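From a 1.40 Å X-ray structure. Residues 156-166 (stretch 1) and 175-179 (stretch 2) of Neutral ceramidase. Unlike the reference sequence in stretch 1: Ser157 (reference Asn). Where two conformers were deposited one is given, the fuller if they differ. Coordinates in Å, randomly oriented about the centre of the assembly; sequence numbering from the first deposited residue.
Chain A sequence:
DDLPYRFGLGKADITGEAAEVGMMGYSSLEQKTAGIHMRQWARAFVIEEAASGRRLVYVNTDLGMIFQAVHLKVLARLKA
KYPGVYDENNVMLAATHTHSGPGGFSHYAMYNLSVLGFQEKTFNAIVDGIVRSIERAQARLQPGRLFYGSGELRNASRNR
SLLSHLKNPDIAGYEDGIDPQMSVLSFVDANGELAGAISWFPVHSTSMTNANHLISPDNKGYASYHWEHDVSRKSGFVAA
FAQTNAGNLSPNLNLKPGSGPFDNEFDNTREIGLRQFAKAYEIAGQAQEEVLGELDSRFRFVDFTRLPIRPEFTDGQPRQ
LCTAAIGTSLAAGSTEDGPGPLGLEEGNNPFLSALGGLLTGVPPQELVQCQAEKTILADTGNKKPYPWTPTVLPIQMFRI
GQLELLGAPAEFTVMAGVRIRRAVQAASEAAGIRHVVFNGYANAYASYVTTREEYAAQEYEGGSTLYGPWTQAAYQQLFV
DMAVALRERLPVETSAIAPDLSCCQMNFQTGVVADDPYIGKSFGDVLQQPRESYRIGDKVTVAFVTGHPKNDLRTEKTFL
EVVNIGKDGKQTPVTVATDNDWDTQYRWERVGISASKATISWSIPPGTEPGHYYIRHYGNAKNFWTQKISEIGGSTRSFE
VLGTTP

Stretch 1, residues 156-166: ASRNRSLLSHL
Stretch 2 175-179: EDGID

A glycine with no side chain sits at the heart of this contact: Gly177 packs its CA against the face of the His165 ring, 3.8 Å from the CA to the ring centroid and 26° off the ring normal, a CH-pi interaction whose closest pair is Gly177 CA and His165 NE2 at 3.5 Å. An ideal CB on Gly177 would lie 2.6 Å from Leu162 CD1 and 2.8 Å from Asn159 CB, both clashes, and the backbone angles (phi 80°, psi 4°) by themselves favour glycine.

Stretch 1 runs as a short strand, 157-159, turns through Arg160 (-95/-3) and Ser161 (-139/58), and enters a helix at Leu162; His165 N bonds Ser161 O at 3.3 Å and Leu166 N bonds Leu162 O at 3.0 Å. Stretch 2 has no regular helix or strand; from Gly177 to Asp179 it runs roughly opposite to the strand. The backbones come nearest at Asn159 and Gly177, whose CA atoms are 5.2 Å apart.

One direct hydrogen bond joins the stretches: Asn159 ND2 donates to Gly177 O at 2.7 Å, nearly linear at 172°. The CA-to-CB bond of Asn159 points toward stretch 2 (chi1 t, chi2 -63°), and the amide oxygen is used at home, with OD1 accepting from Ser161 N at 2.7 Å. An amide suits this place because it donates across the contact while accepting within its own turn.

Ile178 (phi/psi -104/142, chi1 m, chi2 m) starts sideways, but its end reaches the strand. Its CD1 comes within 3.2 Å of Arg158 CA, 3.5 Å of Asn159 N and 3.5 Å of Ser157 OG, so an aliphatic tip packs against strand backbone and the Ser157 hydroxyl. Arg158 (chi1 p) directs its own CB away. Ile178 N bonds Asp176 OD2 (3.1 Å), with Asp176 in chi1 p, tying the bend around Gly177 together.

The CA-to-CB bond of His165 points toward stretch 2, and with chi1 t and chi2 79° the ring lays one face against Gly177 CA. Leu162 (chi1 t, chi2 p) departs sideways, yet its CD1 lies 3.7 Å from Gly177 CA, adding nonpolar cover. At the margin, Leu166 CD2 is 4.5 Å from Glu175 O.

Two waters complete the join. Water 1 accepts from Ser157 OG (2.7 Å; chi1 p) and donates to Asp179 O (2.7 Å); water 2 accepts from Asn159 N (2.9 Å) and donates to Asp176 O (2.6 Å). Together the stretches bury 315 Å², with Gly177 (65 Å²) and Ile178 (64 Å²) the most covered residues.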

# COMPACT_ATOMS: atom_id res chain seq x y z
N ALA A 156 -9.87 -1.56 16.86
CA ALA A 156 -8.99 -2.06 15.78
C ALA A 156 -7.56 -1.50 15.86
O ALA A 156 -6.63 -2.07 15.28
CB ALA A 156 -9.62 -1.79 14.39
N SER A 157 -7.39 -0.37 16.55
CA SER A 157 -6.13 0.37 16.57
C SER A 157 -5.75 0.86 17.95
O SER A 157 -6.56 0.83 18.89
CB SER A 157 -6.22 1.59 15.65
OG SER A 157 -7.29 2.43 16.06
N ARG A 158 -4.50 1.28 18.09
CA ARG A 158 -4.02 1.87 19.34
C ARG A 158 -2.91 2.86 19.01
O ARG A 158 -2.21 2.70 17.99
CB ARG A 158 -3.53 0.79 20.31
CG ARG A 158 -2.31 0.01 19.84
CD ARG A 158 -1.80 -0.97 20.92
NE ARG A 158 -1.12 -0.28 22.01
CZ ARG A 158 0.15 0.14 21.98
NH1 ARG A 158 0.92 -0.07 20.92
NH2 ARG A 158 0.65 0.77 23.03
N ASN A 159 -2.76 3.89 19.84
CA ASN A 159 -1.70 4.84 19.61
C ASN A 159 -0.39 4.30 20.13
O ASN A 159 -0.28 3.93 21.31
CB ASN A 159 -2.03 6.18 20.30
CG ASN A 159 -1.17 7.31 19.80
OD1 ASN A 159 0.07 7.30 19.96
ND2 ASN A 159 -1.81 8.32 19.20
N ARG A 160 0.64 4.32 19.29
CA ARG A 160 1.94 3.75 19.66
C ARG A 160 2.91 4.79 20.23
O ARG A 160 4.04 4.47 20.62
CB ARG A 160 2.54 3.01 18.45
CG ARG A 160 2.97 3.93 17.37
CD ARG A 160 3.45 3.19 16.13
NE ARG A 160 4.07 4.13 15.21
CZ ARG A 160 4.58 3.79 14.02
NH1 ARG A 160 4.53 2.51 13.60
NH2 ARG A 160 5.14 4.72 13.27
N SER A 161 2.47 6.04 20.24
CA SER A 161 3.28 7.14 20.77
C SER A 161 2.39 8.08 21.56
O SER A 161 2.30 9.28 21.26
CB SER A 161 3.97 7.87 19.62
OG SER A 161 5.00 7.03 19.13
N LEU A 162 1.72 7.53 22.58
CA LEU A 162 0.70 8.26 23.32
C LEU A 162 1.28 9.45 24.10
O LEU A 162 0.62 10.47 24.25
CB LEU A 162 -0.09 7.31 24.23
CG LEU A 162 -1.42 7.88 24.76
CD1 LEU A 162 -2.28 8.51 23.66
CD2 LEU A 162 -2.20 6.80 25.48
N LEU A 163 2.52 9.33 24.55
CA LEU A 163 3.15 10.41 25.31
C LEU A 163 3.19 11.70 24.48
O LEU A 163 2.90 12.79 25.00
CB LEU A 163 4.56 9.99 25.71
CG LEU A 163 5.43 10.99 26.46
CD1 LEU A 163 6.35 10.18 27.32
CD2 LEU A 163 6.22 11.87 25.50
N SER A 164 3.53 11.58 23.19
CA SER A 164 3.61 12.73 22.29
C SER A 164 2.23 13.26 21.95
O SER A 164 2.01 14.47 21.89
CB SER A 164 4.34 12.34 20.99
OG SER A 164 5.69 12.01 21.22
N HIS A 165 1.28 12.35 21.76
CA HIS A 165 -0.09 12.73 21.40
C HIS A 165 -0.70 13.62 22.50
O HIS A 165 -1.40 14.59 22.22
CB HIS A 165 -0.96 11.49 21.20
CG HIS A 165 -2.41 11.79 20.95
ND1 HIS A 165 -2.90 12.20 19.73
CD2 HIS A 165 -3.48 11.73 21.78
CE1 HIS A 165 -4.21 12.35 19.81
NE2 HIS A 165 -4.58 12.10 21.06
N LEU A 166 -0.41 13.26 23.74
CA LEU A 166 -0.93 13.97 24.90
C LEU A 166 -0.31 15.34 25.09
O LEU A 166 -0.77 16.10 25.95
CB LEU A 166 -0.75 13.11 26.16
CG LEU A 166 -1.52 11.79 26.15
CD1 LEU A 166 -1.12 10.92 27.35
CD2 LEU A 166 -3.02 12.01 26.13
N GLU A 175 -9.02 11.53 23.02
CA GLU A 175 -8.40 11.38 24.34
C GLU A 175 -7.76 10.00 24.56
O GLU A 175 -6.89 9.85 25.43
CB GLU A 175 -9.42 11.67 25.45
CG GLU A 175 -10.10 13.05 25.34
CD GLU A 175 -11.43 13.02 24.58
OE1 GLU A 175 -12.30 13.89 24.85
OE2 GLU A 175 -11.62 12.12 23.72
N ASP A 176 -8.21 9.01 23.77
CA ASP A 176 -7.63 7.65 23.78
C ASP A 176 -6.43 7.51 22.82
O ASP A 176 -5.79 6.46 22.76
CB ASP A 176 -8.69 6.56 23.50
CG ASP A 176 -9.38 6.72 22.14
OD1 ASP A 176 -10.21 5.83 21.79
OD2 ASP A 176 -9.10 7.70 21.42
N GLY A 177 -6.11 8.60 22.11
CA GLY A 177 -5.01 8.61 21.13
C GLY A 177 -5.34 8.01 19.76
O GLY A 177 -4.48 7.98 18.89
N ILE A 178 -6.60 7.61 19.59
CA ILE A 178 -7.12 6.90 18.42
C ILE A 178 -7.93 7.87 17.56
O ILE A 178 -8.64 8.72 18.11
CB ILE A 178 -8.03 5.70 18.93
CG1 ILE A 178 -7.15 4.59 19.49
CG2 ILE A 178 -9.01 5.17 17.93
CD1 ILE A 178 -6.01 4.34 18.66
N ASP A 179 -7.82 7.75 16.23
CA ASP A 179 -8.79 8.38 15.36
C ASP A 179 -9.77 7.27 14.97
O ASP A 179 -9.42 6.37 14.19
CB ASP A 179 -8.13 9.00 14.12
CG ASP A 179 -9.15 9.60 13.16
OD1 ASP A 179 -10.38 9.54 13.44
OD2 ASP A 179 -8.72 10.12 12.12
O HOH W 1 -7.45 4.49 14.36
O HOH W 2 -4.46 4.25 22.20